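PDB 3N0R: response regulator from Caulobacter vibrioides, which probably controls the general stress response as an anti-anti-sigma factor, its sigma-like part being regulated by a receiver domain that accepts phosphate. Local coordinates for residues Arg39-Asp44 with Arg111-Ser116; Arg35-Ala40 with Val79-Trp84. The protein carries 1 engineered substitution. One frame throughout, in Å; residues are numbered along the deposited sequence.

Interaction 1. Residues Arg39-Asp44 with Arg111-Ser116; sequences RALTGD and RIAPRS
L41 and A113 make the apolar centre of this small contact. Their CA atoms lie 6.1 Å apart. The L41 side chain leaves the last turn of helix 31-42 with CG anti to the backbone N (chi1 -176°). CB only carries the branch and does not touch A113. The next atom does: L41 CG is 3.7 Å from A113 CB. The tip then divides. L41 CD1 runs alongside the same methyl, also at 3.7 Å from A113 CB, while L41 CD2 stands further off at 4.2 Å. A113 thus meets one flank of the branched end, and it does so with a single carbon.

I112 reaches across a little further along. Its CG1 lies between the backbone N and the carbonyl carbon (chi1 69°), and the extended chain beyond it brings I112 CD1 to 3.6 Å from T42 O. The backbones are joined by a water. It donates to L41 O and to I112 O, each at 2.8 Å, and the two bonds meet at about 101°. Both carbonyl oxygens are acceptors, so the water's two hydrogens join them. The T42 side chain starts away from 111-116, and its OG1 bonds A38 O in its own helix.

G43 ends that helix with positive phi. A113 and P114 form the break between helices 104-112 and 115-125, and A113 O accepts a bond from Q118 NE2. L41 also packs on Q118 and L121 of helix 115-125 and on L85. The end of helix 31-42 is therefore buried against the corner between these two helices, with helix 45-60 meeting T42.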
loop_
_atom_site.group_PDB
_atom_site.type_symbol
_atom_site.label_atom_id
_atom_site.label_comp_id
_atom_site.label_asym_id
_atom_site.label_seq_id
_atom_site.Cartn_x
_atom_site.Cartn_y
_atom_site.Cartn_z
ATOM N N ARG A 39 1.637 4.991 -2.460
ATOM C CA ARG A 39 2.577 4.028 -3.023
ATOM C C ARG A 39 1.873 2.737 -3.421
ATOM O O ARG A 39 2.133 2.195 -4.487
ATOM C CB ARG A 39 3.684 3.700 -2.020
ATOM C CG ARG A 39 4.617 4.847 -1.714
ATOM C CD ARG A 39 5.696 4.411 -0.747
ATOM N NE ARG A 39 6.391 5.554 -0.175
ATOM C CZ ARG A 39 7.291 5.470 0.794
ATOM N NH1 ARG A 39 7.669 4.285 1.279
ATOM N NH2 ARG A 39 7.810 6.582 1.283
ATOM N N ALA A 40 0.998 2.221 -2.554
ATOM C CA ALA A 40 0.292 0.981 -2.858
ATOM C C ALA A 40 -0.667 1.142 -4.031
ATOM O O ALA A 40 -0.850 0.212 -4.818
ATOM C CB ALA A 40 -0.448 0.465 -1.627
ATOM N N LEU A 41 -1.301 2.308 -4.121
ATOM C CA LEU A 41 -2.280 2.561 -5.164
ATOM C C LEU A 41 -1.614 2.758 -6.535
ATOM O O LEU A 41 -2.131 2.300 -7.557
ATOM C CB LEU A 41 -3.104 3.791 -4.783
ATOM C CG LEU A 41 -4.250 4.140 -5.735
ATOM C CD1 LEU A 41 -5.386 3.126 -5.630
ATOM C CD2 LEU A 41 -4.757 5.545 -5.432
ATOM N N THR A 42 -0.467 3.436 -6.557
ATOM C CA THR A 42 0.220 3.750 -7.811
ATOM C C THR A 42 1.265 2.705 -8.208
ATOM O O THR A 42 1.686 2.658 -9.369
ATOM C CB THR A 42 0.929 5.125 -7.766
ATOM O OG1 THR A 42 1.997 5.083 -6.813
ATOM C CG2 THR A 42 -0.050 6.254 -7.454
ATOM N N GLY A 43 1.692 1.887 -7.246
ATOM C CA GLY A 43 2.688 0.863 -7.494
ATOM C C GLY A 43 4.104 1.386 -7.623
ATOM O O GLY A 43 4.981 0.665 -8.056
ATOM N N ASP A 44 4.342 2.625 -7.210
ATOM C CA ASP A 44 5.658 3.232 -7.373
ATOM C C ASP A 44 5.969 4.159 -6.219
ATOM O O ASP A 44 5.174 5.038 -5.898
ATOM C CB ASP A 44 5.742 4.003 -8.693
ATOM C CG ASP A 44 7.123 4.582 -8.939
ATOM O OD1 ASP A 44 8.074 3.800 -9.153
ATOM O OD2 ASP A 44 7.271 5.820 -8.914
ATOM N N ARG A 111 -6.555 3.411 -15.335
ATOM C CA ARG A 111 -6.295 2.011 -15.641
ATOM C C ARG A 111 -5.803 1.230 -14.424
ATOM O O ARG A 111 -6.283 0.129 -14.151
ATOM C CB ARG A 111 -5.271 1.901 -16.767
ATOM N N ILE A 112 -4.841 1.788 -13.689
ATOM C CA ILE A 112 -4.234 1.047 -12.584
ATOM C C ILE A 112 -4.909 1.279 -11.242
ATOM O O ILE A 112 -4.783 0.448 -10.342
ATOM C CB ILE A 112 -2.722 1.345 -12.433
ATOM C CG1 ILE A 112 -2.489 2.785 -11.956
ATOM C CG2 ILE A 112 -1.985 1.043 -13.731
ATOM C CD1 ILE A 112 -1.040 3.106 -11.624
ATOM N N ALA A 113 -5.615 2.401 -11.114
ATOM C CA ALA A 113 -6.199 2.807 -9.839
ATOM C C ALA A 113 -7.662 3.222 -9.982
ATOM O O ALA A 113 -8.015 4.363 -9.693
ATOM C CB ALA A 113 -5.371 3.936 -9.212
ATOM N N PRO A 114 -8.523 2.294 -10.426
ATOM C CA PRO A 114 -9.944 2.638 -10.547
ATOM C C PRO A 114 -10.561 2.880 -9.174
ATOM O O PRO A 114 -9.989 2.502 -8.135
ATOM C CB PRO A 114 -10.548 1.383 -11.184
ATOM C CG PRO A 114 -9.661 0.271 -10.695
ATOM C CD PRO A 114 -8.272 0.869 -10.719
ATOM N N ARG A 115 -11.726 3.516 -9.167
ATOM C CA ARG A 115 -12.402 3.843 -7.917
ATOM C C ARG A 115 -12.651 2.616 -7.042
ATOM O O ARG A 115 -12.578 2.703 -5.823
ATOM C CB ARG A 115 -13.680 4.659 -8.167
ATOM C CG ARG A 115 -13.355 6.139 -8.405
ATOM C CD ARG A 115 -14.508 6.978 -8.873
ATOM N NE ARG A 115 -15.599 7.094 -7.910
ATOM C CZ ARG A 115 -15.657 7.946 -6.885
ATOM N NH1 ARG A 115 -14.646 8.766 -6.579
ATOM N NH2 ARG A 115 -16.750 7.958 -6.140
ATOM N N SER A 116 -12.918 1.464 -7.649
ATOM C CA SER A 116 -13.111 0.251 -6.855
ATOM C C SER A 116 -11.872 -0.058 -6.018
ATOM O O SER A 116 -11.969 -0.408 -4.839
ATOM C CB SER A 116 -13.440 -0.935 -7.758
ATOM O OG SER A 116 -12.449 -1.078 -8.759
HETATM O O HOH W 1 -4.152 0.375 -7.662
#

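Interaction 2. Residues Arg35-Ala40 with Val79-Trp84; sequences RRYARA and VFHAIW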
loop_
_atom_site.group_PDB
_atom_site.type_symbol
_atom_site.label_atom_id
_atom_site.label_comp_id
_atom_site.label_asym_id
_atom_site.label_seq_id
_atom_site.Cartn_x
_atom_site.Cartn_y
_atom_site.Cartn_z
ATOM N N ARG A 35 1.304 8.395 2.411
ATOM C CA ARG A 35 2.348 7.891 1.511
ATOM C C ARG A 35 2.208 6.384 1.298
ATOM O O ARG A 35 2.325 5.916 0.175
ATOM C CB ARG A 35 3.762 8.240 1.992
ATOM C CG ARG A 35 4.058 9.736 2.014
ATOM C CD ARG A 35 5.522 10.039 2.381
ATOM N NE ARG A 35 5.664 11.476 2.616
ATOM C CZ ARG A 35 5.744 12.062 3.805
ATOM N NH1 ARG A 35 5.802 11.349 4.924
ATOM N NH2 ARG A 35 5.782 13.386 3.873
ATOM N N ARG A 36 1.931 5.626 2.359
ATOM C CA ARG A 36 1.715 4.193 2.212
ATOM C C ARG A 36 0.584 3.912 1.219
ATOM O O ARG A 36 0.713 3.083 0.307
ATOM C CB ARG A 36 1.415 3.544 3.564
ATOM C CG ARG A 36 1.093 2.058 3.460
ATOM C CD ARG A 36 0.810 1.459 4.815
ATOM N NE ARG A 36 -0.351 2.087 5.434
ATOM C CZ ARG A 36 -0.606 2.040 6.734
ATOM N NH1 ARG A 36 0.225 1.397 7.544
ATOM N NH2 ARG A 36 -1.680 2.649 7.219
ATOM N N TYR A 37 -0.531 4.611 1.402
ATOM C CA TYR A 37 -1.669 4.483 0.498
ATOM C C TYR A 37 -1.275 4.798 -0.943
ATOM O O TYR A 37 -1.573 4.031 -1.864
ATOM C CB TYR A 37 -2.782 5.430 0.964
ATOM C CG TYR A 37 -3.979 5.550 0.041
ATOM C CD1 TYR A 37 -4.868 4.495 -0.135
ATOM C CD2 TYR A 37 -4.242 6.739 -0.624
ATOM C CE1 TYR A 37 -5.979 4.622 -0.949
ATOM C CE2 TYR A 37 -5.349 6.871 -1.453
ATOM C CZ TYR A 37 -6.217 5.809 -1.603
ATOM O OH TYR A 37 -7.326 5.915 -2.402
ATOM N N ALA A 38 -0.633 5.947 -1.145
ATOM C CA ALA A 38 -0.329 6.422 -2.488
ATOM C C ALA A 38 0.653 5.496 -3.198
ATOM O O ALA A 38 0.532 5.261 -4.401
ATOM C CB ALA A 38 0.197 7.850 -2.440
ATOM N N ARG A 39 1.637 4.991 -2.460
ATOM C CA ARG A 39 2.577 4.028 -3.023
ATOM C C ARG A 39 1.873 2.737 -3.421
ATOM O O ARG A 39 2.133 2.195 -4.487
ATOM C CB ARG A 39 3.684 3.700 -2.020
ATOM C CG ARG A 39 4.617 4.847 -1.714
ATOM C CD ARG A 39 5.696 4.411 -0.747
ATOM N NE ARG A 39 6.391 5.554 -0.175
ATOM C CZ ARG A 39 7.291 5.470 0.794
ATOM N NH1 ARG A 39 7.669 4.285 1.279
ATOM N NH2 ARG A 39 7.810 6.582 1.283
ATOM N N ALA A 40 0.998 2.221 -2.554
ATOM C CA ALA A 40 0.292 0.981 -2.858
ATOM C C ALA A 40 -0.667 1.142 -4.031
ATOM O O ALA A 40 -0.850 0.212 -4.818
ATOM C CB ALA A 40 -0.448 0.465 -1.627
ATOM N N VAL A 79 -8.698 15.768 0.093
ATOM C CA VAL A 79 -7.908 16.704 -0.702
ATOM C C VAL A 79 -7.026 15.956 -1.708
ATOM O O VAL A 79 -6.953 16.326 -2.880
ATOM C CB VAL A 79 -7.073 17.626 0.213
ATOM C CG1 VAL A 79 -5.949 18.292 -0.562
ATOM C CG2 VAL A 79 -7.995 18.662 0.866
ATOM N N PHE A 80 -6.361 14.899 -1.248
ATOM C CA PHE A 80 -5.530 14.087 -2.132
ATOM C C PHE A 80 -6.350 13.570 -3.321
ATOM O O PHE A 80 -5.909 13.621 -4.466
ATOM C CB PHE A 80 -4.947 12.919 -1.338
ATOM C CG PHE A 80 -4.019 12.041 -2.134
ATOM C CD1 PHE A 80 -4.523 10.999 -2.904
ATOM C CD2 PHE A 80 -2.646 12.260 -2.126
ATOM C CE1 PHE A 80 -3.677 10.186 -3.636
ATOM C CE2 PHE A 80 -1.789 11.440 -2.849
ATOM C CZ PHE A 80 -2.299 10.417 -3.617
ATOM N N HIS A 81 -7.564 13.098 -3.043
ATOM C CA HIS A 81 -8.441 12.603 -4.098
ATOM C C HIS A 81 -8.925 13.692 -5.051
ATOM O O HIS A 81 -9.068 13.452 -6.248
ATOM C CB HIS A 81 -9.618 11.853 -3.483
ATOM C CG HIS A 81 -9.306 10.429 -3.167
ATOM N ND1 HIS A 81 -9.939 9.392 -3.815
ATOM C CD2 HIS A 81 -8.415 9.861 -2.318
ATOM C CE1 HIS A 81 -9.460 8.242 -3.378
ATOM N NE2 HIS A 81 -8.520 8.492 -2.483
ATOM N N ALA A 82 -9.199 14.883 -4.528
ATOM C CA ALA A 82 -9.587 16.013 -5.380
ATOM C C ALA A 82 -8.471 16.363 -6.367
ATOM O O ALA A 82 -8.725 16.643 -7.544
ATOM C CB ALA A 82 -9.944 17.235 -4.524
ATOM N N ILE A 83 -7.232 16.358 -5.881
ATOM C CA ILE A 83 -6.097 16.709 -6.721
ATOM C C ILE A 83 -5.800 15.629 -7.760
ATOM O O ILE A 83 -5.622 15.946 -8.934
ATOM C CB ILE A 83 -4.831 16.997 -5.884
ATOM C CG1 ILE A 83 -5.054 18.232 -5.002
ATOM C CG2 ILE A 83 -3.624 17.193 -6.782
ATOM C CD1 ILE A 83 -3.979 18.446 -3.936
ATOM N N TRP A 84 -5.771 14.363 -7.332
ATOM C CA TRP A 84 -5.202 13.297 -8.154
ATOM C C TRP A 84 -6.183 12.308 -8.767
ATOM O O TRP A 84 -5.859 11.694 -9.785
ATOM C CB TRP A 84 -4.137 12.516 -7.361
ATOM C CG TRP A 84 -2.966 13.358 -6.963
ATOM C CD1 TRP A 84 -2.659 13.812 -5.709
ATOM C CD2 TRP A 84 -1.958 13.869 -7.837
ATOM N NE1 TRP A 84 -1.522 14.583 -5.759
ATOM C CE2 TRP A 84 -1.072 14.634 -7.056
ATOM C CE3 TRP A 84 -1.725 13.757 -9.212
ATOM C CZ2 TRP A 84 0.039 15.281 -7.606
ATOM C CZ3 TRP A 84 -0.628 14.404 -9.758
ATOM C CH2 TRP A 84 0.240 15.156 -8.958
#
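Y37 and H81 reach towards each other from two helices and cross at about a right angle. Their rings meet rim to rim, neither over the face of the other; the planes are at 22° and the centroids 5.8 Å apart. The link is a hydrogen bond of 2.8 Å between Y37 OH and H81 NE2. Y37 OH sits at the edge of the imidazole, near its plane. Either partner could be the donor.

F80 fills the neighbouring position. Its CG is anti to the backbone N (chi1 -177°), which sends the ring towards helix 31-42. There F80 CZ touches A38 CB at 3.8 Å. The approach to Y37 is looser and oblique, with Y37 CE2 at 4.3 Å from F80 CE1. One face of the F80 ring is taken by W84 CD1, one turn on in the same helix. W84 is in turn stacked with Y51 of helix 45-60.

The two segment axes stay 12.8 Å apart and diverge by 34°. At that spacing long aromatic side chains do the bridging. Helix 115-125 of the sigma-like range packs on Y37 and H81 too. This is the interior of a helical bundle built from both the sigma2 and sigma-like parts.

Both contacts start from helix 31-42. The touching residues alternate along the chain, so the two contacts cross rather than nest. Interaction 2 closes the shorter loop. The chain passes through helix 45-60 and returns with helix 72-84, so it stays within the sigma2 range. Interaction 1 closes a longer loop, which takes in helix 72-84 and ends where helix 104-112 gives way to helix 115-125. It ties the sigma2 range to the sigma-like range. The segments share R39 and A40, but neither touches across either contact. R39 pairs with D49 of helix 45-60 and E253 of the receiver. A40 bonds Q273 through O and packs on L125 with its side chain. Helix 31-42 thus lies between these parts.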